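Local atomic coordinates of hypothetical methylmalonyl-CoA decarboxylase alpha subunit (Sulfolobus tokodaii, PDB entry 1X0U), a protein that is of unconfirmed function but belongs to the carboxyl transferase family, built on the crotonase-like fold, and assembles as a hexamer. Residues G501-M504 / L505-K508; M291-I294 / I295-V299; P476-A479 / A480-L484; T246-L249 / L250-L253. All coordinates share one frame; numbering follows the deposited sequence.

Contact 1: residues G501-M504 / L505-K508; sequences GLEM and LKTK
Backbone bonds of the last helical turn join Gly501-Met504 to Leu505-Lys508: Leu505 N donates to Gly501 O over 2.9 Å, and Lys506 N reaches Leu502 O in a weak bond. The helix ends at Leu505, and a type I beta turn follows, closed by Lys508 N on Leu505 O at 2.9 Å. In the apolar contact, Met504 folds back at chi2 and chi3 (-80° and -76°), which brings its methyl CE against Leu505 CD2 at a tight 3.4 Å. The charged pair is looser. Glu503 and Lys506 run side by side, and Glu503 OE1 lies 3.7 Å from Lys506 NZ, a long salt bridge. Water takes part as well: one molecule donates to Met504 O at 2.7 Å and more weakly to Thr507 OG1, whose stronger partner is the backbone of Val125 in the second subunit. That subunit also packs Trp85 on Met504 and Leu121 on Leu505. Within the chain, helix 494-505 lies against the mixed sheet that contains strands 401-406 and 426-429, Leu502 and Leu505 resting on Ile402 of the former and Met504 and Leu505 on Leu426 of the latter.

Contact 2: residues M291-I294 / I295-V299; sequences MREI and IYKIV
Arg292 and Tyr296 run alongside each other, pointing the same way, with the guanidinium and ring planes 38° apart. The aliphatic part of the arginine does the touching: Arg292 CD comes within 3.5 Å of Tyr296 OH. The arginine chain, extended from CG to NE, carries its guanidinium onward to a salt bridge with Glu306. Glu293 instead crosses Tyr296 at about a right angle, its OE2 at the ring edge, 3.7 Å from Tyr296 CD2, and the carboxylate is turned 77° from the ring. A bend at chi2 (55°) brings the other oxygen toward Lys297; Glu293 OE1 and Lys297 NZ, 3.9 Å apart, make only a long salt bridge. These i to i+3 and i to i+4 pairs lie along helix 291-298, which packs against the mixed sheet of this crotonase-like fold that contains strand 363-369, Met291 and Ile295 meeting Leu366 of that strand. On the buried side, Met291 crosses Ile295 nearly perpendicularly, Met291 CE 3.8 Å from Ile295 CG2, while Ile294 and Ile298 lie side by side, pointing the same way, with Ile294 CG2 also 3.8 Å from Ile298 CD1. The backbone bonds of the turn include Ile295 N to Met291 O at 3.2 Å and Lys297 N to Glu293 O. Ile295 O accepts from both Ile298 N and Val299 N where the helix ends.

Contact 3: residues P476-A479 / A480-L484; sequences PYWA and AEKGL
Trp478 and Lys482 meet through a CH-pi contact: Lys482 CG stands 3.9 Å from the centroid of the Trp478 six-membered ring, only 12° off its normal. Farther along the same lysine, CE covers the same face nearer the rim, 3.9 Å from Trp478 CE2. The lysine bends at chi2 (-53°) and then runs straight, which lays its methylenes across the indole. On the tryptophan side, CG is anti to the backbone N (chi1 -172°), which swings the ring toward the helix end. Trp478 NE1 is hydrogen-bonded to Glu68 of the third subunit, whose Leu145 packs on both Trp478 and Lys482; Phe473 of the same chain as the tryptophan meets the indole edge-to-face.

Ala479 works mainly through its carbonyl. Its oxygen accepts from Leu484 N at 2.9 Å and more weakly from Lys482 N, while its methyl CB lies 4.1 Å from Leu484 CB, a light apolar touch. Ala480 sits one turn beyond Pro476: its N donates to Pro476 O over 3.0 Å, and its CB packs near that oxygen. Phe61 of the second subunit lies against Ala480.

Gly483 adopts a positive phi and its N reaches back to Ala480 O at 3.2 Å. Together with the Leu484 N to Ala479 O bond, and accompanied by the apolar touch between those two residues, this makes a Schellman motif, with Gly483 as the C-prime residue, that closes the short helix 477-481 at an interface with two other subunits.

Contact 4: residues T246-L249 / L250-L253; sequences TKRL and LSYL
Arg248 and Tyr252 lie side by side, pointing the same way, with Arg248 NH2 3.7 Å from Tyr252 OH and the guanidinium and phenol planes 49° apart. Next to them, Leu249 crosses Leu253, with Leu249 CG 4.2 Å from Leu253 CD1. Ser251 OG turns back to Arg248 O; chi1 of 70° sets it between its own backbone N and carbonyl carbon, facing the preceding turn, although the modelled separation is too short to be trusted in detail. Behind the side chains, the backbone holds the turn: Leu250 N donates to Thr246 O over 2.8 Å, Ser251 N to Lys247 O, and Tyr252 N to Leu249 O. Farther out, Glu303 takes Arg248 NH2 in a salt bridge, Phe319 of strand 315-322 meets both Leu249 and Leu253, and Ile167 of strand 166-170 meets Leu249 and Leu250. The end of helix 239-252 is thus wedged between strands of both sheets, with Leu249 and Leu253 against Phe319, while the charge of Arg248 is probably balanced mainly by Glu303, with little help from the tyrosine hydroxyl.

In the fold
From the N terminus, the chain first meets contact 4, at the end of helix 239-252, between strands of the two mixed sheets. Contact 2 follows on helix 291-298, against the sheet that contains strand 363-369, its centre about 20 Å from that of contact 4. Contact 3 comes next, ending helix 477-481 out at the subunit interfaces. Contact 1 is last, where helix 494-505, lying on strands 401-406 and 426-429, runs into a turn. Each contact lies within one continuous stretch and closes just a helical turn or helix end, so the four stand in series, with none nested or crossing. Contacts 1 and 3 both touch the second subunit; contacts 2 and 4 touch no other chain.

Contact 1: residues G501-M504 / L505-K508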
loop_
_atom_site.group_PDB
_atom_site.type_symbol
_atom_site.label_atom_id
_atom_site.label_comp_id
_atom_site.label_asym_id
_atom_site.label_seq_id
_atom_site.Cartn_x
_atom_site.Cartn_y
_atom_site.Cartn_z
ATOM N N GLY A 501 -4.664 -26.774 -18.087
ATOM C CA GLY A 501 -4.183 -26.351 -16.782
ATOM C C GLY A 501 -3.657 -24.919 -16.804
ATOM O O GLY A 501 -4.035 -24.094 -15.965
ATOM N N LEU A 502 -2.784 -24.622 -17.763
ATOM C CA LEU A 502 -2.222 -23.284 -17.887
ATOM C C LEU A 502 -3.328 -22.254 -18.129
ATOM O O LEU A 502 -3.330 -21.196 -17.512
ATOM C CB LEU A 502 -1.195 -23.228 -19.027
ATOM C CG LEU A 502 0.081 -24.061 -18.869
ATOM C CD1 LEU A 502 1.019 -23.770 -20.031
ATOM C CD2 LEU A 502 0.759 -23.737 -17.548
ATOM N N GLU A 503 -4.257 -22.570 -19.030
ATOM C CA GLU A 503 -5.386 -21.691 -19.350
ATOM C C GLU A 503 -6.100 -21.253 -18.076
ATOM O O GLU A 503 -6.440 -20.076 -17.903
ATOM C CB GLU A 503 -6.377 -22.432 -20.253
ATOM C CG GLU A 503 -7.771 -21.803 -20.374
ATOM C CD GLU A 503 -7.842 -20.730 -21.440
ATOM O OE1 GLU A 503 -8.937 -20.156 -21.644
ATOM O OE2 GLU A 503 -6.802 -20.463 -22.078
ATOM N N MET A 504 -6.333 -22.220 -17.194
ATOM C CA MET A 504 -7.009 -21.974 -15.931
ATOM C C MET A 504 -6.105 -21.207 -14.961
ATOM O O MET A 504 -6.557 -20.320 -14.248
ATOM C CB MET A 504 -7.443 -23.321 -15.331
ATOM C CG MET A 504 -8.136 -23.269 -13.968
ATOM S SD MET A 504 -6.999 -23.104 -12.567
ATOM C CE MET A 504 -6.343 -24.771 -12.441
ATOM N N LEU A 505 -4.819 -21.535 -14.965
ATOM C CA LEU A 505 -3.856 -20.905 -14.073
ATOM C C LEU A 505 -3.269 -19.547 -14.474
ATOM O O LEU A 505 -2.586 -18.919 -13.665
ATOM C CB LEU A 505 -2.710 -21.879 -13.829
ATOM C CG LEU A 505 -3.131 -23.170 -13.130
ATOM C CD1 LEU A 505 -1.975 -24.158 -13.101
ATOM C CD2 LEU A 505 -3.611 -22.839 -11.722
ATOM N N LYS A 506 -3.535 -19.085 -15.694
ATOM C CA LYS A 506 -2.966 -17.820 -16.159
ATOM C C LYS A 506 -3.233 -16.637 -15.245
ATOM O O LYS A 506 -2.381 -15.760 -15.100
ATOM C CB LYS A 506 -3.447 -17.491 -17.580
ATOM C CG LYS A 506 -4.959 -17.398 -17.738
ATOM C CD LYS A 506 -5.360 -17.155 -19.199
ATOM C CE LYS A 506 -6.868 -17.315 -19.400
ATOM N NZ LYS A 506 -7.311 -16.936 -20.778
ATOM N N THR A 507 -4.407 -16.609 -14.625
ATOM C CA THR A 507 -4.755 -15.509 -13.729
ATOM C C THR A 507 -4.460 -15.818 -12.265
ATOM O O THR A 507 -5.015 -15.189 -11.375
ATOM C CB THR A 507 -6.238 -15.135 -13.864
ATOM O OG1 THR A 507 -7.019 -16.329 -13.962
ATOM C CG2 THR A 507 -6.459 -14.294 -15.108
ATOM N N LYS A 508 -3.577 -16.787 -12.031
ATOM C CA LYS A 508 -3.194 -17.195 -10.683
ATOM C C LYS A 508 -2.518 -16.083 -9.883
ATOM O O LYS A 508 -1.620 -15.409 -10.383
ATOM C CB LYS A 508 -2.239 -18.388 -10.751
ATOM C CG LYS A 508 -1.739 -18.862 -9.387
ATOM C CD LYS A 508 -0.569 -19.838 -9.517
ATOM C CE LYS A 508 -0.082 -20.287 -8.153
ATOM N NZ LYS A 508 1.073 -21.194 -8.253
HETATM O O HOH W 1 -8.936 -19.085 -14.778
#

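Contact 2: residues M291-I294 / I295-V299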
loop_
_atom_site.group_PDB
_atom_site.type_symbol
_atom_site.label_atom_id
_atom_site.label_comp_id
_atom_site.label_asym_id
_atom_site.label_seq_id
_atom_site.Cartn_x
_atom_site.Cartn_y
_atom_site.Cartn_z
ATOM N N MET A 291 14.422 -38.082 -23.045
ATOM C CA MET A 291 13.437 -37.190 -22.423
ATOM C C MET A 291 13.143 -35.987 -23.318
ATOM O O MET A 291 12.029 -35.446 -23.314
ATOM C CB MET A 291 13.938 -36.711 -21.050
ATOM C CG MET A 291 13.031 -35.685 -20.341
ATOM S SD MET A 291 11.361 -36.276 -19.898
ATOM C CE MET A 291 10.361 -35.245 -20.921
ATOM N N ARG A 292 14.136 -35.577 -24.099
ATOM C CA ARG A 292 13.957 -34.438 -24.989
ATOM C C ARG A 292 12.913 -34.752 -26.048
ATOM O O ARG A 292 12.266 -33.854 -26.577
ATOM C CB ARG A 292 15.270 -34.072 -25.689
ATOM C CG ARG A 292 16.357 -33.558 -24.775
ATOM C CD ARG A 292 17.465 -32.871 -25.581
ATOM N NE ARG A 292 18.459 -32.268 -24.702
ATOM C CZ ARG A 292 19.351 -32.962 -24.008
ATOM N NH1 ARG A 292 19.378 -34.285 -24.104
ATOM N NH2 ARG A 292 20.200 -32.337 -23.201
ATOM N N GLU A 293 12.752 -36.030 -26.367
ATOM C CA GLU A 293 11.788 -36.413 -27.382
ATOM C C GLU A 293 10.389 -36.200 -26.857
ATOM O O GLU A 293 9.475 -35.869 -27.609
ATOM C CB GLU A 293 11.988 -37.873 -27.806
ATOM C CG GLU A 293 11.039 -38.299 -28.904
ATOM C CD GLU A 293 11.120 -37.391 -30.114
ATOM O OE1 GLU A 293 10.071 -37.164 -30.754
ATOM O OE2 GLU A 293 12.232 -36.909 -30.435
ATOM N N ILE A 294 10.222 -36.376 -25.555
ATOM C CA ILE A 294 8.926 -36.167 -24.942
ATOM C C ILE A 294 8.600 -34.675 -24.952
ATOM O O ILE A 294 7.461 -34.290 -25.228
ATOM C CB ILE A 294 8.894 -36.705 -23.497
ATOM C CG1 ILE A 294 9.134 -38.220 -23.508
ATOM C CG2 ILE A 294 7.559 -36.379 -22.857
ATOM C CD1 ILE A 294 9.102 -38.872 -22.129
ATOM N N ILE A 295 9.592 -33.827 -24.671
ATOM C CA ILE A 295 9.312 -32.396 -24.686
ATOM C C ILE A 295 8.939 -31.944 -26.103
ATOM O O ILE A 295 7.933 -31.259 -26.275
ATOM C CB ILE A 295 10.509 -31.511 -24.158
ATOM C CG1 ILE A 295 11.686 -31.574 -25.119
ATOM C CG2 ILE A 295 10.969 -31.976 -22.776
ATOM C CD1 ILE A 295 12.918 -30.815 -24.623
ATOM N N TYR A 296 9.718 -32.334 -27.118
ATOM C CA TYR A 296 9.403 -31.909 -28.488
ATOM C C TYR A 296 7.980 -32.312 -28.856
ATOM O O TYR A 296 7.276 -31.576 -29.547
ATOM C CB TYR A 296 10.364 -32.515 -29.531
ATOM C CG TYR A 296 11.839 -32.314 -29.252
ATOM C CD1 TYR A 296 12.309 -31.135 -28.673
ATOM C CD2 TYR A 296 12.767 -33.306 -29.568
ATOM C CE1 TYR A 296 13.665 -30.948 -28.410
ATOM C CE2 TYR A 296 14.129 -33.130 -29.311
ATOM C CZ TYR A 296 14.567 -31.950 -28.732
ATOM O OH TYR A 296 15.906 -31.768 -28.464
ATOM N N LYS A 297 7.568 -33.490 -28.399
ATOM C CA LYS A 297 6.228 -33.987 -28.685
ATOM C C LYS A 297 5.150 -33.164 -27.997
ATOM O O LYS A 297 4.039 -33.059 -28.499
ATOM C CB LYS A 297 6.081 -35.447 -28.233
ATOM C CG LYS A 297 6.047 -36.497 -29.351
ATOM C CD LYS A 297 7.383 -37.220 -29.496
ATOM C CE LYS A 297 7.216 -38.609 -30.127
ATOM N NZ LYS A 297 6.472 -38.584 -31.426
ATOM N N ILE A 298 5.467 -32.580 -26.847
ATOM C CA ILE A 298 4.464 -31.805 -26.127
ATOM C C ILE A 298 4.303 -30.363 -26.567
ATOM O O ILE A 298 3.186 -29.862 -26.662
ATOM C CB ILE A 298 4.736 -31.783 -24.606
ATOM C CG1 ILE A 298 4.675 -33.200 -24.039
ATOM C CG2 ILE A 298 3.692 -30.898 -23.907
ATOM C CD1 ILE A 298 5.231 -33.327 -22.643
ATOM N N VAL A 299 5.418 -29.699 -26.852
ATOM C CA VAL A 299 5.389 -28.281 -27.202
ATOM C C VAL A 299 5.117 -27.917 -28.651
ATOM O O VAL A 299 5.256 -28.740 -29.549
ATOM C CB VAL A 299 6.696 -27.618 -26.769
ATOM C CG1 VAL A 299 6.932 -27.902 -25.297
ATOM C CG2 VAL A 299 7.862 -28.159 -27.603
#

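Contact 3: residues P476-A479 / A480-L484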
loop_
_atom_site.group_PDB
_atom_site.type_symbol
_atom_site.label_atom_id
_atom_site.label_comp_id
_atom_site.label_asym_id
_atom_site.label_seq_id
_atom_site.Cartn_x
_atom_site.Cartn_y
_atom_site.Cartn_z
ATOM N N PRO A 476 1.313 -45.170 -9.918
ATOM C CA PRO A 476 0.857 -43.828 -9.554
ATOM C C PRO A 476 -0.515 -43.823 -8.898
ATOM O O PRO A 476 -0.992 -42.780 -8.464
ATOM C CB PRO A 476 0.823 -43.124 -10.893
ATOM C CG PRO A 476 0.213 -44.208 -11.758
ATOM C CD PRO A 476 0.957 -45.472 -11.318
ATOM N N TYR A 477 -1.148 -44.988 -8.832
ATOM C CA TYR A 477 -2.485 -45.089 -8.265
ATOM C C TYR A 477 -2.568 -44.974 -6.746
ATOM O O TYR A 477 -3.580 -44.533 -6.214
ATOM C CB TYR A 477 -3.140 -46.382 -8.750
ATOM C CG TYR A 477 -3.273 -46.418 -10.256
ATOM C CD1 TYR A 477 -4.003 -45.443 -10.928
ATOM C CD2 TYR A 477 -2.633 -47.399 -11.013
ATOM C CE1 TYR A 477 -4.093 -45.437 -12.313
ATOM C CE2 TYR A 477 -2.716 -47.402 -12.397
ATOM C CZ TYR A 477 -3.448 -46.417 -13.043
ATOM O OH TYR A 477 -3.522 -46.399 -14.422
ATOM N N TRP A 478 -1.513 -45.370 -6.043
ATOM C CA TRP A 478 -1.516 -45.266 -4.588
ATOM C C TRP A 478 -1.539 -43.783 -4.229
ATOM O O TRP A 478 -2.347 -43.341 -3.408
ATOM C CB TRP A 478 -0.258 -45.890 -4.003
ATOM C CG TRP A 478 -0.269 -45.987 -2.516
ATOM C CD1 TRP A 478 -0.722 -47.036 -1.765
ATOM C CD2 TRP A 478 0.246 -45.023 -1.591
ATOM N NE1 TRP A 478 -0.509 -46.790 -0.429
ATOM C CE2 TRP A 478 0.082 -45.563 -0.294
ATOM C CE3 TRP A 478 0.832 -43.758 -1.732
ATOM C CZ2 TRP A 478 0.491 -44.880 0.860
ATOM C CZ3 TRP A 478 1.239 -43.077 -0.582
ATOM C CH2 TRP A 478 1.065 -43.643 0.697
ATOM N N ALA A 479 -0.639 -43.025 -4.850
ATOM C CA ALA A 479 -0.557 -41.591 -4.612
ATOM C C ALA A 479 -1.861 -40.930 -5.035
ATOM O O ALA A 479 -2.363 -40.045 -4.347
ATOM C CB ALA A 479 0.610 -40.990 -5.393
ATOM N N ALA A 480 -2.409 -41.358 -6.169
ATOM C CA ALA A 480 -3.662 -40.779 -6.645
ATOM C C ALA A 480 -4.801 -41.108 -5.673
ATOM O O ALA A 480 -5.757 -40.333 -5.537
ATOM C CB ALA A 480 -3.996 -41.296 -8.046
ATOM N N GLU A 481 -4.706 -42.246 -4.992
ATOM C CA GLU A 481 -5.751 -42.598 -4.033
ATOM C C GLU A 481 -5.613 -41.732 -2.783
ATOM O O GLU A 481 -6.576 -41.519 -2.063
ATOM C CB GLU A 481 -5.685 -44.087 -3.673
ATOM C CG GLU A 481 -6.335 -44.978 -4.722
ATOM C CD GLU A 481 -6.118 -46.459 -4.472
ATOM O OE1 GLU A 481 -6.685 -47.276 -5.229
ATOM O OE2 GLU A 481 -5.373 -46.811 -3.536
ATOM N N LYS A 482 -4.412 -41.215 -2.551
ATOM C CA LYS A 482 -4.165 -40.348 -1.401
ATOM C C LYS A 482 -4.326 -38.882 -1.799
ATOM O O LYS A 482 -3.992 -37.982 -1.032
ATOM C CB LYS A 482 -2.757 -40.586 -0.846
ATOM C CG LYS A 482 -2.492 -42.033 -0.475
ATOM C CD LYS A 482 -3.575 -42.559 0.470
ATOM C CE LYS A 482 -3.336 -44.022 0.828
ATOM N NZ LYS A 482 -4.397 -44.553 1.737
ATOM N N GLY A 483 -4.832 -38.655 -3.008
ATOM C CA GLY A 483 -5.037 -37.304 -3.501
ATOM C C GLY A 483 -3.765 -36.554 -3.863
ATOM O O GLY A 483 -3.830 -35.412 -4.305
ATOM N N LEU A 484 -2.611 -37.195 -3.707
ATOM C CA LEU A 484 -1.343 -36.542 -4.007
ATOM C C LEU A 484 -1.176 -36.154 -5.467
ATOM O O LEU A 484 -0.454 -35.202 -5.779
ATOM C CB LEU A 484 -0.180 -37.424 -3.552
ATOM C CG LEU A 484 -0.250 -37.777 -2.064
ATOM C CD1 LEU A 484 1.053 -38.422 -1.611
ATOM C CD2 LEU A 484 -0.511 -36.500 -1.261
#

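Contact 4: residues T246-L249 / L250-L253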
loop_
_atom_site.group_PDB
_atom_site.type_symbol
_atom_site.label_atom_id
_atom_site.label_comp_id
_atom_site.label_asym_id
_atom_site.label_seq_id
_atom_site.Cartn_x
_atom_site.Cartn_y
_atom_site.Cartn_z
ATOM N N THR A 246 20.193 -14.177 -28.938
ATOM C CA THR A 246 19.641 -13.197 -28.006
ATOM C C THR A 246 18.250 -12.762 -28.466
ATOM O O THR A 246 17.344 -12.600 -27.641
ATOM C CB THR A 246 20.519 -11.931 -27.848
ATOM O OG1 THR A 246 20.430 -11.142 -29.038
ATOM C CG2 THR A 246 21.964 -12.295 -27.582
ATOM N N LYS A 247 18.074 -12.577 -29.770
ATOM C CA LYS A 247 16.761 -12.194 -30.298
ATOM C C LYS A 247 15.738 -13.277 -29.982
ATOM O O LYS A 247 14.591 -12.991 -29.659
ATOM C CB LYS A 247 16.791 -12.020 -31.814
ATOM C CG LYS A 247 17.503 -10.802 -32.336
ATOM C CD LYS A 247 17.373 -10.797 -33.852
ATOM C CE LYS A 247 18.005 -9.580 -34.478
ATOM N NZ LYS A 247 17.709 -9.540 -35.939
ATOM N N ARG A 248 16.163 -14.532 -30.090
ATOM C CA ARG A 248 15.268 -15.650 -29.826
ATOM C C ARG A 248 14.956 -15.734 -28.333
ATOM O O ARG A 248 13.814 -15.997 -27.938
ATOM C CB ARG A 248 15.893 -16.957 -30.311
ATOM C CG ARG A 248 14.907 -18.112 -30.315
ATOM C CD ARG A 248 15.566 -19.446 -30.618
ATOM N NE ARG A 248 14.622 -20.540 -30.398
ATOM C CZ ARG A 248 14.969 -21.817 -30.299
ATOM N NH1 ARG A 248 16.244 -22.169 -30.402
ATOM N NH2 ARG A 248 14.040 -22.740 -30.090
ATOM N N LEU A 249 15.971 -15.505 -27.506
ATOM C CA LEU A 249 15.790 -15.540 -26.064
ATOM C C LEU A 249 14.797 -14.452 -25.670
ATOM O O LEU A 249 13.833 -14.709 -24.957
ATOM C CB LEU A 249 17.127 -15.308 -25.357
ATOM C CG LEU A 249 17.085 -15.329 -23.830
ATOM C CD1 LEU A 249 16.463 -16.656 -23.367
ATOM C CD2 LEU A 249 18.503 -15.156 -23.267
ATOM N N LEU A 250 15.028 -13.231 -26.143
ATOM C CA LEU A 250 14.134 -12.118 -25.826
ATOM C C LEU A 250 12.690 -12.407 -26.226
ATOM O O LEU A 250 11.754 -12.002 -25.524
ATOM C CB LEU A 250 14.598 -10.839 -26.524
ATOM C CG LEU A 250 15.821 -10.116 -25.956
ATOM C CD1 LEU A 250 16.279 -9.063 -26.959
ATOM C CD2 LEU A 250 15.480 -9.476 -24.607
ATOM N N SER A 251 12.509 -13.100 -27.350
ATOM C CA SER A 251 11.164 -13.422 -27.826
ATOM C C SER A 251 10.374 -14.226 -26.800
ATOM O O SER A 251 9.153 -14.211 -26.820
ATOM C CB SER A 251 11.217 -14.199 -29.153
ATOM O OG SER A 251 11.712 -15.522 -28.977
ATOM N N TYR A 252 11.063 -14.919 -25.898
ATOM C CA TYR A 252 10.374 -15.718 -24.884
ATOM C C TYR A 252 10.115 -14.948 -23.585
ATOM O O TYR A 252 9.332 -15.391 -22.730
ATOM C CB TYR A 252 11.192 -16.971 -24.536
ATOM C CG TYR A 252 11.175 -18.069 -25.582
ATOM C CD1 TYR A 252 10.023 -18.826 -25.815
ATOM C CD2 TYR A 252 12.315 -18.362 -26.324
ATOM C CE1 TYR A 252 10.011 -19.843 -26.759
ATOM C CE2 TYR A 252 12.313 -19.377 -27.273
ATOM C CZ TYR A 252 11.163 -20.110 -27.486
ATOM O OH TYR A 252 11.171 -21.092 -28.439
ATOM N N LEU A 253 10.757 -13.795 -23.437
ATOM C CA LEU A 253 10.623 -13.025 -22.204
ATOM C C LEU A 253 9.781 -11.756 -22.282
ATOM O O LEU A 253 9.620 -11.163 -23.350
ATOM C CB LEU A 253 12.028 -12.667 -21.687
ATOM C CG LEU A 253 13.074 -13.784 -21.826
ATOM C CD1 LEU A 253 14.434 -13.302 -21.347
ATOM C CD2 LEU A 253 12.632 -14.993 -21.024
#